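Local coordinates for uricase (PDB 4R8X) that catalyses the oxidation of urate by molecular oxygen to 5-hydroxyisourate, the first step of urate degradation to (S)-allantoin, at the interface of chains A and B and the interface of chains A and C. Numbering follows the deposited sequence. Chains: chain A/B/C, Uricase.

Chain A meets two other copies of the uricase chain, chain B at contact 1 and chain C at contact 2. The centres of their C-alpha atoms are about 23 Å apart. Helix 69-82 is used in both: B:Gln77 lies on it in contact 1, C:Asp70 and C:Ser71 near its start in contact 2. Two-fold symmetry at both interfaces repeats each contact with the roles of the chains swapped. Contact 1 pairs a strand of chain A with one of chain B. Contact 2 brings loops and a helix start together around a probable urate site. Together they tie each chain to two neighbours in the four-chain assembly.

Contact 1: the interface of chains A and B. Residues chain A 277, 288-291; chain B 13-15, 77.
A:Phe289 and B:Phe15 pair as antiparallel strands. A:Phe289 N gives a hydrogen bond of 2.8 Å to B:Phe15 O. B:Phe15 N returns one of 2.9 Å to A:Phe289 O. A side-chain bond follows: hydroxyl OG1 of A:Thr290 donates to B:Tyr13 O at 2.7 Å. It comes from above the carbonyl plane, 35° out of it. The hydroxyl gets there because OG1 stands anti to the backbone N (chi1 -168°).

Beyond it, A:Glu291 lays its CG over one face of the B:Tyr13 ring, 3.7 Å from the centroid and offset toward the rim. The A:Glu291 chain bends at chi2, and its carboxyl carbon CD meets the edge of the B:Phe15 ring, in plane, 3.8 Å from CZ. The carboxylate is turned 80° from that ring. CD2 of the B:Phe15 ring packs 3.9 Å from CA of A:Thr290. An alanine in place of B:Phe15 would probably leave a gap beside A:Thr290 and A:Glu291, with the glutamate chain freer to turn.

The straight outer part of the B:Gln77 side chain lies roughly perpendicular to A:Val277. Amide oxygen OE1 of B:Gln77 lies 3.4 Å from methyl CG1 of A:Val277. B:Gln77 NE2 makes a weak hydrogen bond of 3.3 Å to B:Tyr13 O, the carbonyl that also accepts from A:Thr290. The site joins strand 288-290 of one chain to strand 5-17 of the next, and so helps hold the two chains together.

Contact 2: the interface of chains A and C. Residues chain A 179, 182-183, 188, 190; chain C 63, 66, 68, 70-71.
The ring of A:Phe179 meets the side-chain amide of C:Asn63 obliquely, their planes 63° apart. Ring atom CE1 of A:Phe179 and amide nitrogen ND2 of C:Asn63 are 3.7 Å apart. The ring reaches this place with CG anti to the backbone N (chi1 -168°).

The ring of A:Tyr182 is bordered in plane by its own chain: the carbonyl carbon of A:Phe179, methyl CG2 of A:Thr188 and the carbonyl oxygen of A:Leu190. From chain C, methyl CB of C:Ala68 sits over one face of the A:Tyr182 ring, toward its rim, 4.0 Å from CD1 of A:Tyr182. The phenol OH of A:Tyr182 gives a hydrogen bond to A:Leu190 O at 2.8 Å. It approaches from above the carbonyl plane, 72° out of it. This bond links the tip of the ring to the loop and probably limits its swing.

Next along the chain, A:Ile183 N donates a nearly straight hydrogen bond to C:Val66 O, 2.9 Å long. A:Ile183 O accepts from the hydroxyl OG1 of A:Thr188 within chain A, at 2.8 Å. The same carbonyl bonds to water 1, which also meets C:Ala68 N and the hydroxyl OG of C:Ser71.

C:Ser71 OG holds water 2 as well, at 2.9 Å. Water 2 joins A:Leu190 N to the carboxylate oxygen OD2 of C:Asp70. C:Ser71 OG thus links two water bridges between the chains. CB of A:Leu190 packs beside the C:Asp70 side chain.

A:Phe179 and C:Asp70 are predicted urate-binding residues, so the active site probably forms between the two chains. In the fold, chain A supplies loop residues between strands 161-173 and 198-208. Chain C supplies the loop leading into helix 69-82 and the first residues of that helix.

Contact 1: the interface of chains A and B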
ATOM      1  N   VAL A 277       2.266 -27.223  -1.147  1.00 20.39           N
ATOM      2  CA  VAL A 277       1.767 -27.707   0.139  1.00 21.46           C
ATOM      3  C   VAL A 277       1.079 -29.070   0.019  1.00 22.08           C
ATOM      4  O   VAL A 277       1.117 -29.872   0.956  1.00 23.09           O
ATOM      5  CB  VAL A 277       0.841 -26.682   0.836  1.00 22.99           C
ATOM      6  CG1 VAL A 277       1.651 -25.523   1.396  1.00 24.17           C
ATOM      7  CG2 VAL A 277      -0.204 -26.169  -0.113  1.00 23.98           C
ATOM      8  N   VAL A 288      -1.789 -28.300  -4.713  1.00 15.01           N
ATOM      9  CA  VAL A 288      -2.087 -27.094  -3.945  1.00 14.24           C
ATOM     10  C   VAL A 288      -0.788 -26.388  -3.588  1.00 13.43           C
ATOM     11  O   VAL A 288       0.167 -27.015  -3.102  1.00 13.66           O
ATOM     12  CB  VAL A 288      -2.891 -27.387  -2.658  1.00 15.35           C
ATOM     13  CG1 VAL A 288      -3.207 -26.087  -1.922  1.00 15.29           C
ATOM     14  CG2 VAL A 288      -4.182 -28.109  -2.988  1.00 16.27           C
ATOM     15  N   PHE A 289      -0.757 -25.086  -3.852  1.00 13.41           N
ATOM     16  CA  PHE A 289       0.400 -24.260  -3.561  1.00 14.54           C
ATOM     17  C   PHE A 289      -0.000 -23.131  -2.617  1.00 13.95           C
ATOM     18  O   PHE A 289      -1.189 -22.890  -2.384  1.00 13.53           O
ATOM     19  CB  PHE A 289       0.972 -23.659  -4.849  1.00 15.00           C
ATOM     20  CG  PHE A 289       1.267 -24.669  -5.913  1.00 15.80           C
ATOM     21  CD1 PHE A 289       2.529 -25.234  -6.019  1.00 15.57           C
ATOM     22  CD2 PHE A 289       0.283 -25.056  -6.818  1.00 16.50           C
ATOM     23  CE1 PHE A 289       2.802 -26.166  -7.002  1.00 16.72           C
ATOM     24  CE2 PHE A 289       0.556 -25.983  -7.800  1.00 17.19           C
ATOM     25  CZ  PHE A 289       1.811 -26.539  -7.891  1.00 16.97           C
ATOM     26  N   THR A 290       0.994 -22.441  -2.073  1.00 13.12           N
ATOM     27  CA  THR A 290       0.745 -21.266  -1.257  1.00 13.60           C
ATOM     28  C   THR A 290       1.818 -20.196  -1.497  1.00 14.16           C
ATOM     29  O   THR A 290       2.778 -20.427  -2.238  1.00 14.25           O
ATOM     30  CB  THR A 290       0.683 -21.619   0.231  1.00 13.98           C
ATOM     31  OG1 THR A 290       0.161 -20.498   0.957  1.00 13.37           O
ATOM     32  CG2 THR A 290       2.075 -21.966   0.756  1.00 14.91           C
ATOM     33  N   GLU A 291       1.638 -19.021  -0.894  1.00 14.57           N
ATOM     34  CA  GLU A 291       2.629 -17.948  -1.027  1.00 15.30           C
ATOM     35  C   GLU A 291       3.914 -18.260  -0.270  1.00 16.17           C
ATOM     36  O   GLU A 291       3.883 -18.789   0.835  1.00 15.08           O
ATOM     37  CB  GLU A 291       2.078 -16.594  -0.566  1.00 17.45           C
ATOM     38  CG  GLU A 291       0.971 -16.016  -1.446  1.00 20.00           C
ATOM     39  CD  GLU A 291       1.478 -15.379  -2.727  1.00 20.46           C
ATOM     40  OE1 GLU A 291       0.893 -14.360  -3.164  1.00 22.49           O
ATOM     41  OE2 GLU A 291       2.437 -15.900  -3.314  1.00 19.43           O
TER
ATOM     42  N   TYR B  13      -3.136 -18.168   2.062  1.00 12.32           N
ATOM     43  CA  TYR B  13      -3.178 -18.258   0.618  1.00 13.12           C
ATOM     44  C   TYR B  13      -3.269 -19.706   0.193  1.00 12.67           C
ATOM     45  O   TYR B  13      -2.507 -20.562   0.668  1.00 14.19           O
ATOM     46  CB  TYR B  13      -1.964 -17.581  -0.013  1.00 13.13           C
ATOM     47  CG  TYR B  13      -2.004 -16.073   0.081  1.00 12.50           C
ATOM     48  CD1 TYR B  13      -2.697 -15.327  -0.866  1.00 12.88           C
ATOM     49  CD2 TYR B  13      -1.341 -15.386   1.106  1.00 14.04           C
ATOM     50  CE1 TYR B  13      -2.752 -13.946  -0.794  1.00 14.27           C
ATOM     51  CE2 TYR B  13      -1.389 -13.992   1.182  1.00 14.63           C
ATOM     52  CZ  TYR B  13      -2.089 -13.284   0.222  1.00 14.29           C
ATOM     53  OH  TYR B  13      -2.154 -11.909   0.265  1.00 14.64           O
ATOM     54  N   VAL B  14      -4.226 -19.985  -0.681  1.00 12.41           N
ATOM     55  CA  VAL B  14      -4.449 -21.346  -1.141  1.00 14.17           C
ATOM     56  C   VAL B  14      -4.629 -21.346  -2.644  1.00 14.46           C
ATOM     57  O   VAL B  14      -5.585 -20.747  -3.145  1.00 14.29           O
ATOM     58  CB  VAL B  14      -5.739 -21.916  -0.532  1.00 19.98           C
ATOM     59  CG1 VAL B  14      -5.970 -23.314  -1.039  1.00 21.73           C
ATOM     60  CG2 VAL B  14      -5.668 -21.901   0.979  1.00 22.93           C
ATOM     61  N   PHE B  15      -3.721 -22.009  -3.361  1.00 13.24           N
ATOM     62  CA  PHE B  15      -3.770 -22.041  -4.816  1.00 13.93           C
ATOM     63  C   PHE B  15      -3.907 -23.483  -5.290  1.00 12.48           C
ATOM     64  O   PHE B  15      -2.921 -24.235  -5.335  1.00 12.86           O
ATOM     65  CB  PHE B  15      -2.507 -21.414  -5.423  1.00 15.06           C
ATOM     66  CG  PHE B  15      -2.120 -20.090  -4.819  1.00 15.29           C
ATOM     67  CD1 PHE B  15      -3.065 -19.103  -4.582  1.00 16.34           C
ATOM     68  CD2 PHE B  15      -0.798 -19.827  -4.507  1.00 15.46           C
ATOM     69  CE1 PHE B  15      -2.688 -17.882  -4.036  1.00 16.09           C
ATOM     70  CE2 PHE B  15      -0.425 -18.612  -3.959  1.00 16.60           C
ATOM     71  CZ  PHE B  15      -1.370 -17.641  -3.727  1.00 16.39           C
ATOM     72  N   GLN B  77      -5.467 -25.958   3.542  1.00 13.32           N
ATOM     73  CA  GLN B  77      -4.705 -26.269   2.337  1.00 15.24           C
ATOM     74  C   GLN B  77      -4.919 -27.720   1.882  1.00 15.88           C
ATOM     75  O   GLN B  77      -5.073 -27.993   0.685  1.00 16.11           O
ATOM     76  CB  GLN B  77      -3.227 -25.905   2.537  1.00 17.90           C
ATOM     77  CG  GLN B  77      -3.042 -24.389   2.674  1.00 20.45           C
ATOM     78  CD  GLN B  77      -1.650 -23.948   3.116  1.00 21.29           C
ATOM     79  OE1 GLN B  77      -0.843 -24.745   3.599  1.00 20.82           O
ATOM     80  NE2 GLN B  77      -1.370 -22.656   2.955  1.00 21.08           N
TER

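Contact 2: the interface of chains A and C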
ATOM      1  N   PHE A 179      14.569 -25.126 -12.946  1.00 20.56           N
ATOM      2  CA  PHE A 179      15.730 -24.476 -12.355  1.00 18.45           C
ATOM      3  C   PHE A 179      16.628 -25.497 -11.673  1.00 19.40           C
ATOM      4  O   PHE A 179      16.385 -25.910 -10.540  1.00 19.74           O
ATOM      5  CB  PHE A 179      15.335 -23.341 -11.407  1.00 18.80           C
ATOM      6  CG  PHE A 179      16.491 -22.477 -10.998  1.00 19.83           C
ATOM      7  CD1 PHE A 179      17.178 -21.738 -11.945  1.00 21.05           C
ATOM      8  CD2 PHE A 179      16.889 -22.400  -9.670  1.00 19.90           C
ATOM      9  CE1 PHE A 179      18.242 -20.940 -11.580  1.00 20.94           C
ATOM     10  CE2 PHE A 179      17.946 -21.600  -9.294  1.00 20.23           C
ATOM     11  CZ  PHE A 179      18.630 -20.869 -10.251  1.00 20.61           C
ATOM     12  N   TYR A 182      22.618 -25.252 -10.790  1.00 17.05           N
ATOM     13  CA  TYR A 182      23.286 -24.152 -10.105  1.00 16.48           C
ATOM     14  C   TYR A 182      24.271 -24.666  -9.066  1.00 16.06           C
ATOM     15  O   TYR A 182      24.362 -25.869  -8.830  1.00 16.53           O
ATOM     16  CB  TYR A 182      22.256 -23.231  -9.452  1.00 18.09           C
ATOM     17  CG  TYR A 182      21.184 -23.967  -8.683  1.00 18.46           C
ATOM     18  CD1 TYR A 182      21.390 -24.345  -7.365  1.00 17.97           C
ATOM     19  CD2 TYR A 182      19.969 -24.297  -9.282  1.00 18.77           C
ATOM     20  CE1 TYR A 182      20.402 -25.025  -6.656  1.00 17.78           C
ATOM     21  CE2 TYR A 182      18.981 -24.970  -8.582  1.00 18.91           C
ATOM     22  CZ  TYR A 182      19.207 -25.339  -7.274  1.00 18.84           C
ATOM     23  OH  TYR A 182      18.231 -26.014  -6.578  1.00 19.93           O
ATOM     24  N   ILE A 183      25.011 -23.752  -8.449  1.00 14.76           N
ATOM     25  CA  ILE A 183      26.067 -24.129  -7.517  1.00 14.96           C
ATOM     26  C   ILE A 183      25.521 -24.805  -6.273  1.00 15.11           C
ATOM     27  O   ILE A 183      24.576 -24.313  -5.646  1.00 16.07           O
ATOM     28  CB  ILE A 183      26.919 -22.907  -7.125  1.00 15.25           C
ATOM     29  CG1 ILE A 183      27.818 -22.498  -8.301  1.00 15.79           C
ATOM     30  CG2 ILE A 183      27.767 -23.204  -5.886  1.00 15.56           C
ATOM     31  CD1 ILE A 183      28.401 -21.110  -8.178  1.00 15.02           C
ATOM     32  N   THR A 188      23.755 -23.841  -0.158  1.00 16.47           N
ATOM     33  CA  THR A 188      22.662 -24.278  -1.017  1.00 17.28           C
ATOM     34  C   THR A 188      21.704 -25.201  -0.282  1.00 17.53           C
ATOM     35  O   THR A 188      22.081 -26.298   0.121  1.00 18.99           O
ATOM     36  CB  THR A 188      23.182 -25.005  -2.269  1.00 17.40           C
ATOM     37  OG1 THR A 188      24.195 -24.211  -2.902  1.00 17.84           O
ATOM     38  CG2 THR A 188      22.037 -25.234  -3.242  1.00 17.70           C
ATOM     39  N   LEU A 190      18.311 -25.036  -1.604  1.00 19.48           N
ATOM     40  CA  LEU A 190      17.262 -25.115  -2.616  1.00 20.18           C
ATOM     41  C   LEU A 190      17.365 -26.411  -3.405  1.00 21.21           C
ATOM     42  O   LEU A 190      18.434 -26.754  -3.919  1.00 21.67           O
ATOM     43  CB  LEU A 190      17.355 -23.930  -3.577  1.00 20.43           C
ATOM     44  CG  LEU A 190      16.229 -23.847  -4.610  1.00 21.06           C
ATOM     45  CD1 LEU A 190      14.888 -23.597  -3.917  1.00 22.05           C
ATOM     46  CD2 LEU A 190      16.520 -22.773  -5.651  1.00 21.96           C
TER
ATOM     47  N   ASN C  63      23.218 -22.751 -15.826  1.00 14.59           N
ATOM     48  CA  ASN C  63      23.291 -22.355 -14.427  1.00 14.79           C
ATOM     49  C   ASN C  63      24.569 -22.761 -13.684  1.00 14.77           C
ATOM     50  O   ASN C  63      24.658 -22.596 -12.467  1.00 15.49           O
ATOM     51  CB  ASN C  63      22.038 -22.829 -13.685  1.00 15.72           C
ATOM     52  CG  ASN C  63      20.787 -22.155 -14.195  1.00 15.96           C
ATOM     53  OD1 ASN C  63      20.786 -20.953 -14.453  1.00 16.65           O
ATOM     54  ND2 ASN C  63      19.714 -22.920 -14.345  1.00 16.96           N
ATOM     55  N   VAL C  66      25.928 -20.120 -11.524  1.00 14.98           N
ATOM     56  CA  VAL C  66      24.889 -19.378 -10.828  1.00 14.49           C
ATOM     57  C   VAL C  66      24.829 -19.776  -9.354  1.00 13.87           C
ATOM     58  O   VAL C  66      24.567 -20.931  -9.016  1.00 14.70           O
ATOM     59  CB  VAL C  66      23.514 -19.605 -11.481  1.00 14.94           C
ATOM     60  CG1 VAL C  66      22.402 -18.966 -10.650  1.00 15.03           C
ATOM     61  CG2 VAL C  66      23.507 -19.040 -12.881  1.00 16.08           C
ATOM     62  N   ALA C  68      22.494 -19.643  -6.531  1.00 14.20           N
ATOM     63  CA  ALA C  68      21.041 -19.506  -6.476  1.00 13.50           C
ATOM     64  C   ALA C  68      20.684 -18.311  -5.609  1.00 13.05           C
ATOM     65  O   ALA C  68      21.345 -18.040  -4.607  1.00 14.20           O
ATOM     66  CB  ALA C  68      20.398 -20.767  -5.934  1.00 15.10           C
ATOM     67  N   ASP C  70      18.300 -18.074  -3.689  1.00 13.66           N
ATOM     68  CA  ASP C  70      17.961 -18.635  -2.391  1.00 14.19           C
ATOM     69  C   ASP C  70      19.215 -18.814  -1.533  1.00 13.78           C
ATOM     70  O   ASP C  70      19.191 -18.608  -0.319  1.00 12.43           O
ATOM     71  CB  ASP C  70      17.247 -19.973  -2.564  1.00 15.00           C
ATOM     72  CG  ASP C  70      16.749 -20.526  -1.265  1.00 17.54           C
ATOM     73  OD1 ASP C  70      15.716 -20.035  -0.772  1.00 18.01           O
ATOM     74  OD2 ASP C  70      17.388 -21.446  -0.726  1.00 18.51           O
ATOM     75  N   SER C  71      20.312 -19.190  -2.186  1.00 12.38           N
ATOM     76  CA  SER C  71      21.579 -19.373  -1.505  1.00 13.37           C
ATOM     77  C   SER C  71      22.158 -18.035  -1.043  1.00 13.15           C
ATOM     78  O   SER C  71      22.772 -17.958   0.017  1.00 12.73           O
ATOM     79  CB  SER C  71      22.575 -20.109  -2.409  1.00 13.42           C
ATOM     80  OG  SER C  71      22.024 -21.345  -2.854  1.00 14.59           O
TER
HETATM   81  O   HOH W   1      23.810 -21.753  -5.084  1.00 14.76           O
HETATM   82  O   HOH W   2      19.687 -22.607  -1.693  1.00 16.23           O